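Local coordinates for anopheles Plasmodium-responsive Leucine-rich repeat protein 1B (Anopheles gambiae, PDB 4XGO), which probably takes part in the mosquito's response to Plasmodium as a leucine-rich repeat protein that partners LRIM1, this chain being its leucine-rich repeat domain, at residues A[145-149]-A[150-154]; A[185-189]-A[190-194]; A[164-168]-A[169-173]; A[155-158]-A[159-163]. One frame throughout, in Å; residues are numbered along the deposited sequence.

Contact 1 of 4, residues A[145-149]-A[150-154]; sequences VNVSY and NLLST. With NAG (2-acetamido-2-deoxy-beta-D-glucopyranose), chain C; NAG (2-acetamido-2-deoxy-beta-D-glucopyranose), chain B.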
loop_
_atom_site.group_PDB
_atom_site.type_symbol
_atom_site.label_atom_id
_atom_site.label_comp_id
_atom_site.label_asym_id
_atom_site.label_seq_id
_atom_site.Cartn_x
_atom_site.Cartn_y
_atom_site.Cartn_z
ATOM N N VAL A 145 -8.040 -15.946 14.290
ATOM C CA VAL A 145 -8.856 -15.213 13.366
ATOM C C VAL A 145 -8.429 -13.737 13.301
ATOM O O VAL A 145 -8.198 -13.110 14.333
ATOM C CB VAL A 145 -10.334 -15.264 13.789
ATOM C CG1 VAL A 145 -11.153 -14.418 12.843
ATOM C CG2 VAL A 145 -10.845 -16.710 13.791
ATOM N N ASN A 146 -8.360 -13.184 12.094
ATOM C CA ASN A 146 -8.052 -11.779 11.926
ATOM C C ASN A 146 -9.046 -11.181 10.961
ATOM O O ASN A 146 -9.069 -11.551 9.772
ATOM C CB ASN A 146 -6.608 -11.624 11.432
ATOM C CG ASN A 146 -6.101 -10.206 11.513
ATOM O OD1 ASN A 146 -6.878 -9.230 11.538
ATOM N ND2 ASN A 146 -4.770 -10.091 11.581
ATOM N N VAL A 147 -9.886 -10.272 11.475
ATOM C CA VAL A 147 -10.825 -9.524 10.674
ATOM C C VAL A 147 -10.602 -8.009 10.825
ATOM O O VAL A 147 -11.525 -7.223 10.626
ATOM C CB VAL A 147 -12.309 -9.887 10.969
ATOM C CG1 VAL A 147 -12.601 -11.328 10.564
ATOM C CG2 VAL A 147 -12.684 -9.658 12.441
ATOM N N SER A 148 -9.360 -7.615 11.112
ATOM C CA SER A 148 -9.040 -6.208 11.314
ATOM C C SER A 148 -9.192 -5.422 10.016
ATOM O O SER A 148 -9.125 -5.991 8.949
ATOM C CB SER A 148 -7.625 -6.028 11.877
ATOM O OG SER A 148 -6.612 -6.426 10.954
ATOM N N TYR A 149 -9.428 -4.116 10.133
ATOM C CA TYR A 149 -9.564 -3.217 8.989
ATOM C C TYR A 149 -10.721 -3.634 8.066
ATOM O O TYR A 149 -10.551 -3.890 6.883
ATOM C CB TYR A 149 -8.242 -3.070 8.234
ATOM C CG TYR A 149 -7.153 -2.414 9.053
ATOM C CD1 TYR A 149 -7.009 -1.028 9.062
ATOM C CD2 TYR A 149 -6.280 -3.173 9.824
ATOM C CE1 TYR A 149 -6.005 -0.420 9.805
ATOM C CE2 TYR A 149 -5.263 -2.563 10.556
ATOM C CZ TYR A 149 -5.159 -1.185 10.536
ATOM O OH TYR A 149 -4.158 -0.549 11.256
ATOM N N ASN A 150 -11.910 -3.656 8.644
ATOM C CA ASN A 150 -13.138 -3.905 7.917
ATOM C C ASN A 150 -14.194 -2.901 8.384
ATOM O O ASN A 150 -13.837 -1.851 8.986
ATOM C CB ASN A 150 -13.517 -5.372 8.088
ATOM C CG ASN A 150 -12.766 -6.259 7.124
ATOM O OD1 ASN A 150 -12.951 -6.147 5.908
ATOM N ND2 ASN A 150 -11.934 -7.129 7.642
ATOM N N LEU A 151 -15.459 -3.188 8.102
ATOM C CA LEU A 151 -16.578 -2.303 8.459
ATOM C C LEU A 151 -17.608 -3.008 9.314
ATOM O O LEU A 151 -18.830 -2.772 9.169
ATOM C CB LEU A 151 -17.237 -1.785 7.187
ATOM C CG LEU A 151 -16.309 -0.953 6.305
ATOM C CD1 LEU A 151 -16.905 -0.736 4.931
ATOM C CD2 LEU A 151 -15.944 0.370 6.944
ATOM N N LEU A 152 -17.140 -3.868 10.205
ATOM C CA LEU A 152 -18.025 -4.689 11.025
ATOM C C LEU A 152 -18.580 -3.853 12.176
ATOM O O LEU A 152 -17.866 -3.043 12.745
ATOM C CB LEU A 152 -17.287 -5.904 11.588
ATOM C CG LEU A 152 -16.752 -6.918 10.584
ATOM C CD1 LEU A 152 -15.853 -7.945 11.264
ATOM C CD2 LEU A 152 -17.898 -7.588 9.836
ATOM N N SER A 153 -19.857 -4.050 12.489
ATOM C CA SER A 153 -20.465 -3.370 13.640
ATOM C C SER A 153 -20.830 -4.366 14.726
ATOM O O SER A 153 -20.980 -3.989 15.877
ATOM C CB SER A 153 -21.690 -2.570 13.210
ATOM O OG SER A 153 -21.303 -1.451 12.421
ATOM N N THR A 154 -21.006 -5.637 14.363
ATOM C CA THR A 154 -21.308 -6.668 15.340
ATOM C C THR A 154 -20.231 -7.731 15.224
ATOM O O THR A 154 -19.869 -8.118 14.118
ATOM C CB THR A 154 -22.697 -7.273 15.108
ATOM O OG1 THR A 154 -23.679 -6.241 15.285
ATOM C CG2 THR A 154 -22.969 -8.395 16.087
HETATM C C1 NAG C . -4.104 -8.809 11.658
HETATM C C2 NAG C . -2.769 -8.922 12.392
HETATM C C3 NAG C . -2.034 -7.578 12.353
HETATM C C4 NAG C . -1.877 -7.084 10.924
HETATM C C5 NAG C . -3.226 -7.170 10.202
HETATM C C6 NAG C . -3.034 -6.857 8.716
HETATM C C7 NAG C . -2.259 -10.044 14.492
HETATM C C8 NAG C . -2.564 -10.214 15.945
HETATM N N2 NAG C . -2.995 -9.201 13.782
HETATM O O3 NAG C . -0.781 -7.662 13.012
HETATM O O4 NAG C . -1.531 -5.694 10.924
HETATM O O5 NAG C . -3.817 -8.454 10.327
HETATM O O6 NAG C . -3.596 -5.570 8.545
HETATM O O7 NAG C . -1.345 -10.685 13.992
HETATM C C1 NAG B . -0.183 -5.431 10.518
HETATM C C2 NAG B . -0.082 -3.978 10.078
HETATM C C3 NAG B . 1.347 -3.669 9.635
HETATM C C4 NAG B . 2.419 -4.258 10.560
HETATM C C5 NAG B . 2.065 -5.629 11.142
HETATM C C6 NAG B . 2.949 -5.966 12.337
HETATM C C7 NAG B . -1.852 -2.747 8.872
HETATM C C8 NAG B . -2.736 -2.689 7.657
HETATM N N2 NAG B . -0.998 -3.770 8.964
HETATM O O3 NAG B . 1.503 -2.266 9.559
HETATM O O4 NAG B . 3.633 -4.363 9.839
HETATM O O5 NAG B . 0.723 -5.647 11.578
HETATM O O6 NAG B . 2.811 -7.334 12.655
HETATM O O7 NAG B . -1.953 -1.867 9.713
#
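Asn150 reaches back to Val147 from above the peptide: its ND2 donates to Val147 O at 3.0 Å, almost straight at the hydrogen (177°), yet the donor stands 67° out of the carbonyl plane, away from the lone pairs. This is the turn after the strand of a leucine-rich repeat, where a buried asparagine amide binds main-chain groups. The acceptor lies in the plane of the Asn150 amide; the same ND2 also serves Leu126 O, and OD1 receives Leu131 N, bonding the amide to the turn of the preceding coil as well as to its own. Inside the bend, Val147 CG2 meets Leu152 CD1 at 3.8 Å, the side chains crossing at about a right angle. On the outer side Asn146 carries the glycan. With CG anti to the backbone N (chi1 -167°), its OD1 turns forward and takes Ser148 N at 3.0 Å, an Asx turn, and Ser148 OG at 2.9 Å on a lone pair. That double grip would hold the amide plane and the direction of the sugar. The second sugar sets its acetamide methyl C8 over one face of the Tyr149 ring, 3.8 Å above the plane and displaced toward the rim.

Contact 2 of 4, residues A[185-189]-A[190-194]; sequences LKLQH and NNLTD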
loop_
_atom_site.group_PDB
_atom_site.type_symbol
_atom_site.label_atom_id
_atom_site.label_comp_id
_atom_site.label_asym_id
_atom_site.label_seq_id
_atom_site.Cartn_x
_atom_site.Cartn_y
_atom_site.Cartn_z
ATOM N N LEU A 185 -7.289 -10.835 22.677
ATOM C CA LEU A 185 -8.388 -10.151 22.000
ATOM C C LEU A 185 -7.995 -8.700 21.688
ATOM O O LEU A 185 -7.773 -7.874 22.610
ATOM C CB LEU A 185 -9.642 -10.161 22.862
ATOM C CG LEU A 185 -10.913 -9.530 22.299
ATOM C CD1 LEU A 185 -11.300 -10.171 20.984
ATOM C CD2 LEU A 185 -12.030 -9.651 23.332
ATOM N N LYS A 186 -7.933 -8.387 20.397
ATOM C CA LYS A 186 -7.578 -7.053 19.953
ATOM C C LYS A 186 -8.812 -6.415 19.353
ATOM O O LYS A 186 -9.315 -6.865 18.313
ATOM C CB LYS A 186 -6.476 -7.116 18.903
ATOM C CG LYS A 186 -5.296 -7.959 19.262
ATOM C CD LYS A 186 -4.620 -7.510 20.514
ATOM C CE LYS A 186 -3.868 -6.200 20.328
ATOM N NZ LYS A 186 -2.717 -6.300 19.372
ATOM N N LEU A 187 -9.319 -5.396 20.049
ATOM C CA LEU A 187 -10.510 -4.637 19.660
ATOM C C LEU A 187 -10.255 -3.131 19.570
ATOM O O LEU A 187 -11.195 -2.334 19.554
ATOM C CB LEU A 187 -11.670 -4.927 20.628
ATOM C CG LEU A 187 -12.325 -6.294 20.453
ATOM C CD1 LEU A 187 -13.250 -6.667 21.587
ATOM C CD2 LEU A 187 -13.031 -6.333 19.132
ATOM N N GLN A 188 -8.986 -2.732 19.488
ATOM C CA GLN A 188 -8.663 -1.305 19.453
ATOM C C GLN A 188 -9.206 -0.669 18.172
ATOM O O GLN A 188 -9.314 -1.353 17.135
ATOM C CB GLN A 188 -7.157 -1.066 19.611
ATOM C CG GLN A 188 -6.255 -1.525 18.483
ATOM C CD GLN A 188 -5.818 -2.980 18.569
ATOM O OE1 GLN A 188 -6.400 -3.788 19.294
ATOM N NE2 GLN A 188 -4.742 -3.313 17.839
ATOM N N HIS A 189 -9.609 0.597 18.266
ATOM C CA HIS A 189 -10.145 1.351 17.137
ATOM C C HIS A 189 -11.478 0.744 16.715
ATOM O O HIS A 189 -11.620 0.202 15.610
ATOM C CB HIS A 189 -9.155 1.439 15.956
ATOM C CG HIS A 189 -7.923 2.252 16.242
ATOM N ND1 HIS A 189 -7.873 3.627 16.102
ATOM C CD2 HIS A 189 -6.696 1.876 16.667
ATOM C CE1 HIS A 189 -6.662 4.054 16.426
ATOM N NE2 HIS A 189 -5.936 3.013 16.783
ATOM N N ASN A 190 -12.441 0.817 17.634
ATOM C CA ASN A 190 -13.798 0.390 17.387
ATOM C C ASN A 190 -14.766 1.378 18.024
ATOM O O ASN A 190 -14.364 2.505 18.339
ATOM C CB ASN A 190 -14.006 -1.051 17.858
ATOM C CG ASN A 190 -13.631 -2.050 16.778
ATOM O OD1 ASN A 190 -14.223 -2.041 15.694
ATOM N ND2 ASN A 190 -12.603 -2.855 17.030
ATOM N N ASN A 191 -16.013 0.956 18.202
ATOM C CA ASN A 191 -17.054 1.837 18.754
ATOM C C ASN A 191 -17.735 1.271 20.000
ATOM O O ASN A 191 -18.951 1.446 20.219
ATOM C CB ASN A 191 -18.035 2.128 17.639
ATOM C CG ASN A 191 -17.465 3.100 16.620
ATOM O OD1 ASN A 191 -17.534 4.326 16.792
ATOM N ND2 ASN A 191 -16.878 2.581 15.585
ATOM N N LEU A 192 -16.948 0.608 20.838
ATOM C CA LEU A 192 -17.461 -0.017 22.043
ATOM C C LEU A 192 -17.812 1.042 23.081
ATOM O O LEU A 192 -17.057 1.995 23.264
ATOM C CB LEU A 192 -16.468 -1.016 22.630
ATOM C CG LEU A 192 -16.273 -2.275 21.771
ATOM C CD1 LEU A 192 -15.020 -2.993 22.241
ATOM C CD2 LEU A 192 -17.510 -3.158 21.831
ATOM N N THR A 193 -18.991 0.868 23.691
ATOM C CA THR A 193 -19.422 1.680 24.825
ATOM C C THR A 193 -19.696 0.848 26.083
ATOM O O THR A 193 -20.049 1.402 27.138
ATOM C CB THR A 193 -20.683 2.505 24.470
ATOM O OG1 THR A 193 -21.714 1.626 24.034
ATOM C CG2 THR A 193 -20.380 3.506 23.368
ATOM N N ASP A 194 -19.552 -0.469 26.000
ATOM C CA ASP A 194 -19.742 -1.307 27.184
ATOM C C ASP A 194 -18.772 -2.461 27.160
ATOM O O ASP A 194 -18.180 -2.758 26.107
ATOM C CB ASP A 194 -21.184 -1.839 27.251
ATOM C CG ASP A 194 -21.350 -3.164 26.509
ATOM O OD1 ASP A 194 -21.090 -3.209 25.285
ATOM O OD2 ASP A 194 -21.683 -4.176 27.166
#
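Leu187 is engaged twice from segment 190-194, once through its carbonyl and once through its side chain. The polar link is Asn190 ND2 to Leu187 O, 2.9 Å long with an N-H...O angle of 166°. The donor stands above the Leu187 peptide, 62° from the carbonyl plane, whereas the oxygen lies close to the plane of the asparagine amide. Both ends of that buried amide are used: ND2 has a second acceptor in Ala166 O, and OD1 takes Ile171 N, which fixes the rotation of the group. The apolar link joins Leu187 CD1 to Leu192 CD1 at 4.1 Å, the side chains crossing near a right angle, while Leu187 CD2 passes 4.1 Å from Asn190 ND2 and so borders the amide with a methyl group. Aromatic contacts belong to His189, whose CG lies anti to its carbonyl carbon (chi1 -67°); the ring leaves the turn and stacks with His168 and Tyr211 in the adjoining repeats. As in other leucine-rich repeats, the asparagine joins coil to coil. Strand 184-186 runs between 163-165 and 206-208, both parallel to it, and Leu187 rests on Trp197 of the loop that leads to strand 206-208.

Contact 3 of 4, residues A[164-168]-A[169-173]; sequences LDASH and NTINV. With NAG (2-acetamido-2-deoxy-beta-D-glucopyranose), chain C.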
loop_
_atom_site.group_PDB
_atom_site.type_symbol
_atom_site.label_atom_id
_atom_site.label_comp_id
_atom_site.label_asym_id
_atom_site.label_seq_id
_atom_site.Cartn_x
_atom_site.Cartn_y
_atom_site.Cartn_z
ATOM N N LEU A 164 -7.969 -13.521 18.536
ATOM C CA LEU A 164 -8.862 -12.841 17.633
ATOM C C LEU A 164 -8.510 -11.369 17.524
ATOM O O LEU A 164 -8.450 -10.677 18.533
ATOM C CB LEU A 164 -10.307 -13.012 18.085
ATOM C CG LEU A 164 -11.391 -12.255 17.325
ATOM C CD1 LEU A 164 -11.367 -12.515 15.842
ATOM C CD2 LEU A 164 -12.745 -12.666 17.868
ATOM N N ASP A 165 -8.253 -10.916 16.298
ATOM C CA ASP A 165 -7.982 -9.516 16.032
ATOM C C ASP A 165 -9.145 -8.964 15.205
ATOM O O ASP A 165 -9.363 -9.374 14.068
ATOM C CB ASP A 165 -6.628 -9.328 15.337
ATOM C CG ASP A 165 -6.231 -7.848 15.171
ATOM O OD1 ASP A 165 -7.095 -6.943 15.284
ATOM O OD2 ASP A 165 -5.020 -7.589 14.901
ATOM N N ALA A 166 -9.913 -8.068 15.828
ATOM C CA ALA A 166 -10.999 -7.339 15.142
ATOM C C ALA A 166 -10.836 -5.816 15.254
ATOM O O ALA A 166 -11.809 -5.052 15.181
ATOM C CB ALA A 166 -12.365 -7.801 15.614
ATOM N N SER A 167 -9.583 -5.382 15.322
ATOM C CA SER A 167 -9.235 -3.972 15.470
ATOM C C SER A 167 -9.590 -3.237 14.192
ATOM O O SER A 167 -9.746 -3.860 13.129
ATOM C CB SER A 167 -7.741 -3.793 15.801
ATOM O OG SER A 167 -6.869 -4.258 14.775
ATOM N N HIS A 168 -9.787 -1.932 14.310
ATOM C CA HIS A 168 -10.065 -1.096 13.155
ATOM C C HIS A 168 -11.341 -1.554 12.416
ATOM O O HIS A 168 -11.343 -1.814 11.214
ATOM C CB HIS A 168 -8.862 -1.033 12.230
ATOM C CG HIS A 168 -7.635 -0.477 12.882
ATOM N ND1 HIS A 168 -7.346 0.866 12.871
ATOM C CD2 HIS A 168 -6.622 -1.073 13.548
ATOM C CE1 HIS A 168 -6.207 1.079 13.503
ATOM N NE2 HIS A 168 -5.739 -0.085 13.911
ATOM N N ASN A 169 -12.423 -1.645 13.168
ATOM C CA ASN A 169 -13.765 -1.847 12.599
ATOM C C ASN A 169 -14.661 -0.748 13.183
ATOM O O ASN A 169 -14.134 0.278 13.621
ATOM C CB ASN A 169 -14.257 -3.255 12.919
ATOM C CG ASN A 169 -13.776 -4.279 11.905
ATOM O OD1 ASN A 169 -14.350 -4.418 10.816
ATOM N ND2 ASN A 169 -12.698 -4.980 12.245
ATOM N N THR A 170 -15.974 -0.937 13.176
ATOM C CA THR A 170 -16.908 -0.021 13.862
ATOM C C THR A 170 -17.765 -0.801 14.853
ATOM O O THR A 170 -18.996 -0.588 14.970
ATOM C CB THR A 170 -17.808 0.756 12.867
ATOM O OG1 THR A 170 -18.587 -0.143 12.067
ATOM C CG2 THR A 170 -16.966 1.608 11.954
ATOM N N ILE A 171 -17.127 -1.720 15.566
ATOM C CA ILE A 171 -17.848 -2.671 16.399
ATOM C C ILE A 171 -18.439 -1.980 17.632
ATOM O O ILE A 171 -17.719 -1.294 18.354
ATOM C CB ILE A 171 -16.918 -3.824 16.810
ATOM C CG1 ILE A 171 -16.562 -4.662 15.576
ATOM C CG2 ILE A 171 -17.531 -4.720 17.860
ATOM C CD1 ILE A 171 -15.329 -5.527 15.762
ATOM N N ASN A 172 -19.747 -2.144 17.826
ATOM C CA ASN A 172 -20.416 -1.705 19.073
ATOM C C ASN A 172 -21.107 -2.827 19.855
ATOM O O ASN A 172 -21.623 -2.597 20.949
ATOM C CB ASN A 172 -21.384 -0.574 18.769
ATOM C CG ASN A 172 -22.378 -0.921 17.676
ATOM O OD1 ASN A 172 -22.697 -2.077 17.439
ATOM N ND2 ASN A 172 -22.872 0.098 17.000
ATOM N N VAL A 173 -21.128 -4.031 19.287
ATOM C CA VAL A 173 -21.748 -5.192 19.898
ATOM C C VAL A 173 -20.846 -6.408 19.762
ATOM O O VAL A 173 -20.421 -6.742 18.659
ATOM C CB VAL A 173 -23.091 -5.522 19.198
ATOM C CG1 VAL A 173 -23.661 -6.852 19.676
ATOM C CG2 VAL A 173 -24.095 -4.395 19.421
HETATM C C1 NAG C . -4.104 -8.809 11.658
HETATM C C2 NAG C . -2.769 -8.922 12.392
HETATM C C3 NAG C . -2.034 -7.578 12.353
HETATM C C4 NAG C . -1.877 -7.084 10.924
HETATM C C5 NAG C . -3.226 -7.170 10.202
HETATM C C6 NAG C . -3.034 -6.857 8.716
HETATM C C7 NAG C . -2.259 -10.044 14.492
HETATM C C8 NAG C . -2.564 -10.214 15.945
HETATM N N2 NAG C . -2.995 -9.201 13.782
HETATM O O3 NAG C . -0.781 -7.662 13.012
HETATM O O4 NAG C . -1.531 -5.694 10.924
HETATM O O5 NAG C . -3.817 -8.454 10.327
HETATM O O6 NAG C . -3.596 -5.570 8.545
HETATM O O7 NAG C . -1.345 -10.685 13.992
#
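Ala166 and Ile171 make the tight inner part of this turn. The alanine methyl CB lies 3.7 Å from Ile171 CD1, and the same CD1 sits 3.6 Å from Ala166 O, so one methyl group covers both the side chain and the carbonyl of a small residue. The isoleucine reaches so far because CG1 is anti to the carbonyl carbon (chi1 -68°) and CD1 continues the extended chain. Beside it, buried Asn169 donates from ND2 to Ala166 O at 3.1 Å. The N-H...O angle is 161°, but the donor is raised 66° from the carbonyl plane. Its ND2 is shared with Val147 O, and OD1 receives Leu152 N, so the amide bridges to the preceding repeat as well as closing its own bend.

The looser side belongs to His168, which is partly exposed; its CB comes near the following backbone N, but the ring projects from the bend and stacks with Tyr149 of the preceding coil. Behind it Asp165 and Ser167 form a buried polar knot that also meets the sugar. Asp165 OD1 accepts Ser167 N nearly along its C-O axis, forming an Asx turn, and takes Ser167 OG at 2.7 Å on the syn lone pair. OD2 accepts the acetamide N2 of the first sugar at 2.8 Å, which ties the glycan of Asn146 to the next strand. An asparagine bonded within its turn and to the coil before it, over an apolar interior, is the hallmark of the leucine-rich repeat solenoid.

Contact 4 of 4, residues A[155-158]-A[159-163]; sequences LAIP and IAVEE. Unlike the reference sequence in segment 155-158: Ala156 (reference Val).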
loop_
_atom_site.group_PDB
_atom_site.type_symbol
_atom_site.label_atom_id
_atom_site.label_comp_id
_atom_site.label_asym_id
_atom_site.label_seq_id
_atom_site.Cartn_x
_atom_site.Cartn_y
_atom_site.Cartn_z
ATOM N N LEU A 155 -19.713 -8.188 16.354
ATOM C CA LEU A 155 -18.691 -9.240 16.345
ATOM C C LEU A 155 -19.215 -10.467 17.068
ATOM O O LEU A 155 -19.375 -10.450 18.287
ATOM C CB LEU A 155 -17.405 -8.739 17.005
ATOM C CG LEU A 155 -16.245 -9.738 17.070
ATOM C CD1 LEU A 155 -15.740 -10.046 15.660
ATOM C CD2 LEU A 155 -15.131 -9.201 17.942
ATOM N N ALA A 156 -19.486 -11.530 16.311
ATOM C CA ALA A 156 -19.823 -12.810 16.894
ATOM C C ALA A 156 -18.543 -13.615 17.074
ATOM O O ALA A 156 -17.869 -13.931 16.113
ATOM C CB ALA A 156 -20.807 -13.557 16.005
ATOM N N ILE A 157 -18.198 -13.918 18.312
ATOM C CA ILE A 157 -16.957 -14.630 18.601
ATOM C C ILE A 157 -17.264 -16.119 18.712
ATOM O O ILE A 157 -18.140 -16.508 19.489
ATOM C CB ILE A 157 -16.304 -14.092 19.891
ATOM C CG1 ILE A 157 -15.922 -12.616 19.688
ATOM C CG2 ILE A 157 -15.063 -14.908 20.248
ATOM C CD1 ILE A 157 -15.316 -11.946 20.883
ATOM N N PRO A 158 -16.549 -16.962 17.941
ATOM C CA PRO A 158 -16.792 -18.409 18.048
ATOM C C PRO A 158 -16.345 -18.994 19.404
ATOM O O PRO A 158 -15.666 -18.330 20.200
ATOM C CB PRO A 158 -15.988 -19.001 16.875
ATOM C CG PRO A 158 -14.976 -17.976 16.542
ATOM C CD PRO A 158 -15.558 -16.637 16.897
ATOM N N ILE A 159 -16.734 -20.235 19.637
ATOM C CA ILE A 159 -16.704 -20.827 20.975
ATOM C C ILE A 159 -15.305 -21.158 21.494
ATOM O O ILE A 159 -15.101 -21.248 22.703
ATOM C CB ILE A 159 -17.599 -22.091 21.015
ATOM C CG1 ILE A 159 -17.977 -22.444 22.460
ATOM C CG2 ILE A 159 -16.946 -23.259 20.278
ATOM C CD1 ILE A 159 -19.171 -23.356 22.538
ATOM N N ALA A 160 -14.353 -21.361 20.595
ATOM C CA ALA A 160 -13.019 -21.835 20.995
ATOM C C ALA A 160 -11.851 -21.128 20.320
ATOM O O ALA A 160 -10.733 -21.632 20.348
ATOM C CB ALA A 160 -12.921 -23.336 20.753
ATOM N N VAL A 161 -12.090 -19.971 19.713
ATOM C CA VAL A 161 -10.993 -19.173 19.169
ATOM C C VAL A 161 -10.070 -18.727 20.304
ATOM O O VAL A 161 -10.534 -18.333 21.383
ATOM C CB VAL A 161 -11.507 -17.977 18.314
ATOM C CG1 VAL A 161 -12.370 -17.020 19.125
ATOM C CG2 VAL A 161 -10.354 -17.223 17.677
ATOM N N GLU A 162 -8.765 -18.833 20.055
ATOM C CA GLU A 162 -7.734 -18.539 21.047
ATOM C C GLU A 162 -7.184 -17.129 20.855
ATOM O O GLU A 162 -6.833 -16.460 21.822
ATOM C CB GLU A 162 -6.592 -19.559 20.935
ATOM C CG GLU A 162 -5.463 -19.385 21.949
ATOM C CD GLU A 162 -4.309 -18.504 21.470
ATOM O OE1 GLU A 162 -4.129 -18.332 20.250
ATOM O OE2 GLU A 162 -3.554 -17.974 22.329
ATOM N N GLU A 163 -7.068 -16.691 19.609
ATOM C CA GLU A 163 -6.609 -15.341 19.339
ATOM C C GLU A 163 -7.472 -14.721 18.258
ATOM O O GLU A 163 -7.664 -15.310 17.191
ATOM C CB GLU A 163 -5.128 -15.309 18.932
ATOM C CG GLU A 163 -4.664 -13.919 18.546
ATOM C CD GLU A 163 -3.148 -13.724 18.530
ATOM O OE1 GLU A 163 -2.376 -14.738 18.467
ATOM O OE2 GLU A 163 -2.733 -12.529 18.543
#
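Val161 CG1 sits between its own backbone N and carbonyl carbon (chi1 61°), which aims this methyl back at Ile157 and Pro158; Ile157 in turn presents CG2, anti to its backbone N. The two methyls meet at 3.6 Å, the closest approach between side chains across this turn, with the side chains crossing at about a right angle. Pro158 adds its ring on the same methyl: CG lies 3.8 Å and CD 3.9 Å from Val161 CG1, while Pro158 O is 3.7 Å from it. One valine methyl thus touches an isoleucine branch and a proline ring, with the Pro158 carbonyl oxygen beside it; all three residues are buried. Ile159 and Ala160 form the outer bend, their side chains turned away from the preceding segment. The bend is braced from the next coil, since Asn179 ND2 donates to both Pro158 O and Val161 O. This is the return turn of a leucine-rich repeat coil, at the end where the chain comes back toward the long parallel array of strands. Strand 154-156 enters it alongside parallel strand 173-175, and the chain leaves into strand 163-165, with Val161 packed on Val145 of strand 144-146.

Overall arrangement
The contacts follow the chain in the order 1, 4, 3, 2 and cover one whole coil of the leucine-rich repeat solenoid and the first part of each of the next two. Contacts 1, 3 and 2 are equivalent turns after neighbouring parallel strands 144-146, 163-165 and 184-186; their centres are about 5 Å (1 to 3) and 6 Å (3 to 2) apart. Contact 4 is the turn between strands 154-156 and 163-165, its centre 13 to 15 Å from the others. Its Leu155 packs on contacts 2 and 3, its Val161 on Val145 of contact 1. The repeated asparagine turns probably help to hold successive coils in line; the glycan spans contacts 1 and 3.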